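Local coordinates for protein 5'-Methylthioadenosine Nucleosidase (Arabidopsis thaliana, PDB 2H8G) that is a nucleosidase of the phosphorylase superfamily and binds adenine in a pocket of its alpha/beta fold, at residues A[27-32]-A[70-75]. Numbering follows the deposited sequence.
Sequences SSVVFV and KDLRIN
R73 N donates to S27 O across 2.8 Å, the first of four backbone hydrogen bonds that join strand 28-32, with S27 just ahead, to the start of strand 72-78 in parallel register. V29 is gripped from both of its polar backbone atoms: its N reaches R73 O at 3.0 Å, and its O accepts from N75 N nearly in line with the carbonyl. F31 N, last donor of the four, meets N75 O at 2.8 Å, tilted 18° from that carbonyl's plane; a backbone bond between F31 and V77 continues the pairing. Two of the acceptors also meet a CA-H: R73 O lies 3.4 Å from S28 CA, and N75 O stands similarly close to V30 CA. S27 N and S28 N donate to the side-chain D109 OD2, while V30 forms backbone bonds with I110 and I112 of strand 110-119, so strand 28-32 runs between two parallel partners in the central mixed sheet of the phosphorylase-superfamily fold. On the face of S28, V30, R73 and N75, V30 CG2, set anti to its carbonyl carbon, meets N75 CB at 3.9 Å, and helix 92-106 covers this pair through L106. A water weakly bridges S28 OG and N75 OD1, donating to the latter. V29 and I74 point to the other face, where L72 CD2 comes within 4.4 Å of V29 CG2. Beyond them the F31 ring, its CG anti to the carbonyl carbon (chi1 -82°), has CD1 4.3 Å from I74 CG2 and keeps N75 O at its edge. I256 of helix 233-259 packs on both F31 and I74.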
ATOM      1  N   SER A  27      -1.488  25.668 -10.895  1.00 29.73           N
ATOM      2  CA  SER A  27      -1.348  26.539  -9.735  1.00 31.00           C
ATOM      3  C   SER A  27      -0.776  25.847  -8.506  1.00 30.07           C
ATOM      4  O   SER A  27      -0.223  26.505  -7.625  1.00 30.73           O
ATOM      5  CB  SER A  27      -2.700  27.165  -9.380  1.00 31.33           C
ATOM      6  OG  SER A  27      -3.635  26.176  -8.986  1.00 34.49           O
ATOM      7  N   SER A  28      -0.901  24.524  -8.442  1.00 29.57           N
ATOM      8  CA  SER A  28      -0.386  23.788  -7.296  1.00 28.96           C
ATOM      9  C   SER A  28       0.254  22.470  -7.700  1.00 27.15           C
ATOM     10  O   SER A  28      -0.254  21.756  -8.565  1.00 25.45           O
ATOM     11  CB  SER A  28      -1.506  23.520  -6.287  1.00 31.25           C
ATOM     12  OG  SER A  28      -2.485  22.644  -6.821  1.00 34.71           O
ATOM     13  N   VAL A  29       1.372  22.157  -7.058  1.00 25.92           N
ATOM     14  CA  VAL A  29       2.101  20.927  -7.325  1.00 25.67           C
ATOM     15  C   VAL A  29       2.420  20.254  -6.003  1.00 24.20           C
ATOM     16  O   VAL A  29       2.784  20.919  -5.036  1.00 23.72           O
ATOM     17  CB  VAL A  29       3.437  21.208  -8.042  1.00 25.91           C
ATOM     18  CG1 VAL A  29       4.176  19.898  -8.303  1.00 26.24           C
ATOM     19  CG2 VAL A  29       3.187  21.960  -9.339  1.00 28.59           C
ATOM     20  N   VAL A  30       2.276  18.934  -5.959  1.00 24.06           N
ATOM     21  CA  VAL A  30       2.602  18.183  -4.757  1.00 21.85           C
ATOM     22  C   VAL A  30       3.707  17.195  -5.087  1.00 21.00           C
ATOM     23  O   VAL A  30       3.588  16.422  -6.040  1.00 22.21           O
ATOM     24  CB  VAL A  30       1.401  17.369  -4.214  1.00 23.48           C
ATOM     25  CG1 VAL A  30       1.881  16.380  -3.157  1.00 24.48           C
ATOM     26  CG2 VAL A  30       0.361  18.300  -3.603  1.00 23.41           C
ATOM     27  N   PHE A  31       4.792  17.253  -4.325  1.00 19.60           N
ATOM     28  CA  PHE A  31       5.891  16.310  -4.495  1.00 19.24           C
ATOM     29  C   PHE A  31       5.685  15.242  -3.434  1.00 19.39           C
ATOM     30  O   PHE A  31       5.490  15.565  -2.262  1.00 20.22           O
ATOM     31  CB  PHE A  31       7.256  16.951  -4.220  1.00 19.47           C
ATOM     32  CG  PHE A  31       7.829  17.716  -5.378  1.00 20.15           C
ATOM     33  CD1 PHE A  31       7.395  19.007  -5.661  1.00 24.95           C
ATOM     34  CD2 PHE A  31       8.825  17.154  -6.175  1.00 20.50           C
ATOM     35  CE1 PHE A  31       7.946  19.730  -6.722  1.00 25.31           C
ATOM     36  CE2 PHE A  31       9.382  17.869  -7.239  1.00 21.88           C
ATOM     37  CZ  PHE A  31       8.941  19.159  -7.510  1.00 26.63           C
ATOM     38  N   VAL A  32       5.702  13.977  -3.842  1.00 19.16           N
ATOM     39  CA  VAL A  32       5.583  12.878  -2.896  1.00 18.36           C
ATOM     40  C   VAL A  32       6.998  12.319  -2.856  1.00 19.15           C
ATOM     41  O   VAL A  32       7.510  11.839  -3.870  1.00 18.41           O
ATOM     42  CB  VAL A  32       4.606  11.795  -3.386  1.00 16.99           C
ATOM     43  CG1 VAL A  32       4.682  10.584  -2.466  1.00 18.31           C
ATOM     44  CG2 VAL A  32       3.186  12.352  -3.404  1.00 17.80           C
ATOM     45  N   LYS A  70       7.133  31.805  -7.468  1.00 41.99           N
ATOM     46  CA  LYS A  70       6.513  32.475  -8.601  1.00 41.80           C
ATOM     47  C   LYS A  70       4.999  32.313  -8.553  1.00 41.06           C
ATOM     48  O   LYS A  70       4.361  32.708  -7.579  1.00 41.65           O
ATOM     49  CB  LYS A  70       7.065  31.917  -9.917  1.00 43.00           C
ATOM     50  CG  LYS A  70       8.559  32.140 -10.093  1.00 45.19           C
ATOM     51  CD  LYS A  70       9.072  31.529 -11.385  1.00 46.25           C
ATOM     52  CE  LYS A  70      10.579  31.693 -11.506  1.00 46.84           C
ATOM     53  NZ  LYS A  70      11.115  31.069 -12.748  1.00 48.76           N
ATOM     54  N   ASP A  71       4.428  31.723  -9.596  1.00 39.98           N
ATOM     55  CA  ASP A  71       2.984  31.531  -9.662  1.00 39.95           C
ATOM     56  C   ASP A  71       2.554  30.113  -9.295  1.00 38.57           C
ATOM     57  O   ASP A  71       1.464  29.675  -9.664  1.00 39.41           O
ATOM     58  CB  ASP A  71       2.478  31.867 -11.067  1.00 42.45           C
ATOM     59  CG  ASP A  71       2.937  33.235 -11.542  1.00 44.64           C
ATOM     60  OD1 ASP A  71       4.146  33.398 -11.821  1.00 45.93           O
ATOM     61  OD2 ASP A  71       2.091  34.150 -11.632  1.00 47.32           O
ATOM     62  N   LEU A  72       3.403  29.397  -8.566  1.00 35.93           N
ATOM     63  CA  LEU A  72       3.084  28.029  -8.176  1.00 34.03           C
ATOM     64  C   LEU A  72       3.141  27.768  -6.679  1.00 33.35           C
ATOM     65  O   LEU A  72       4.083  28.171  -5.998  1.00 33.40           O
ATOM     66  CB  LEU A  72       4.031  27.042  -8.870  1.00 34.43           C
ATOM     67  CG  LEU A  72       3.864  26.754 -10.361  1.00 34.97           C
ATOM     68  CD1 LEU A  72       5.002  25.854 -10.825  1.00 36.32           C
ATOM     69  CD2 LEU A  72       2.520  26.087 -10.612  1.00 36.97           C
ATOM     70  N   ARG A  73       2.118  27.087  -6.173  1.00 32.63           N
ATOM     71  CA  ARG A  73       2.078  26.710  -4.772  1.00 33.22           C
ATOM     72  C   ARG A  73       2.800  25.371  -4.758  1.00 31.25           C
ATOM     73  O   ARG A  73       2.457  24.477  -5.529  1.00 32.33           O
ATOM     74  CB  ARG A  73       0.636  26.523  -4.295  1.00 36.53           C
ATOM     75  CG  ARG A  73      -0.154  27.814  -4.162  1.00 41.15           C
ATOM     76  CD  ARG A  73      -1.584  27.535  -3.718  1.00 45.43           C
ATOM     77  NE  ARG A  73      -2.296  28.759  -3.357  1.00 49.76           N
ATOM     78  CZ  ARG A  73      -1.975  29.531  -2.323  1.00 50.96           C
ATOM     79  NH1 ARG A  73      -0.952  29.208  -1.543  1.00 52.32           N
ATOM     80  NH2 ARG A  73      -2.676  30.628  -2.066  1.00 52.10           N
ATOM     81  N   ILE A  74       3.809  25.240  -3.908  1.00 30.03           N
ATOM     82  CA  ILE A  74       4.563  23.997  -3.840  1.00 29.63           C
ATOM     83  C   ILE A  74       4.378  23.289  -2.512  1.00 29.39           C
ATOM     84  O   ILE A  74       4.614  23.862  -1.450  1.00 29.80           O
ATOM     85  CB  ILE A  74       6.070  24.241  -4.050  1.00 30.37           C
ATOM     86  CG1 ILE A  74       6.300  24.959  -5.379  1.00 31.56           C
ATOM     87  CG2 ILE A  74       6.820  22.911  -4.026  1.00 31.27           C
ATOM     88  CD1 ILE A  74       7.748  25.297  -5.644  1.00 32.64           C
ATOM     89  N   ASN A  75       3.951  22.035  -2.582  1.00 28.61           N
ATOM     90  CA  ASN A  75       3.759  21.227  -1.392  1.00 28.71           C
ATOM     91  C   ASN A  75       4.656  20.004  -1.525  1.00 27.66           C
ATOM     92  O   ASN A  75       4.763  19.420  -2.601  1.00 29.75           O
ATOM     93  CB  ASN A  75       2.294  20.791  -1.268  1.00 29.55           C
ATOM     94  CG  ASN A  75       1.362  21.950  -0.962  1.00 31.75           C
ATOM     95  OD1 ASN A  75       0.375  22.173  -1.665  1.00 35.06           O
ATOM     96  ND2 ASN A  75       1.668  22.690   0.095  1.00 33.36           N
TER
HETATM   97  O   HOH W   1      -1.550  21.059  -4.162  1.00 36.63           O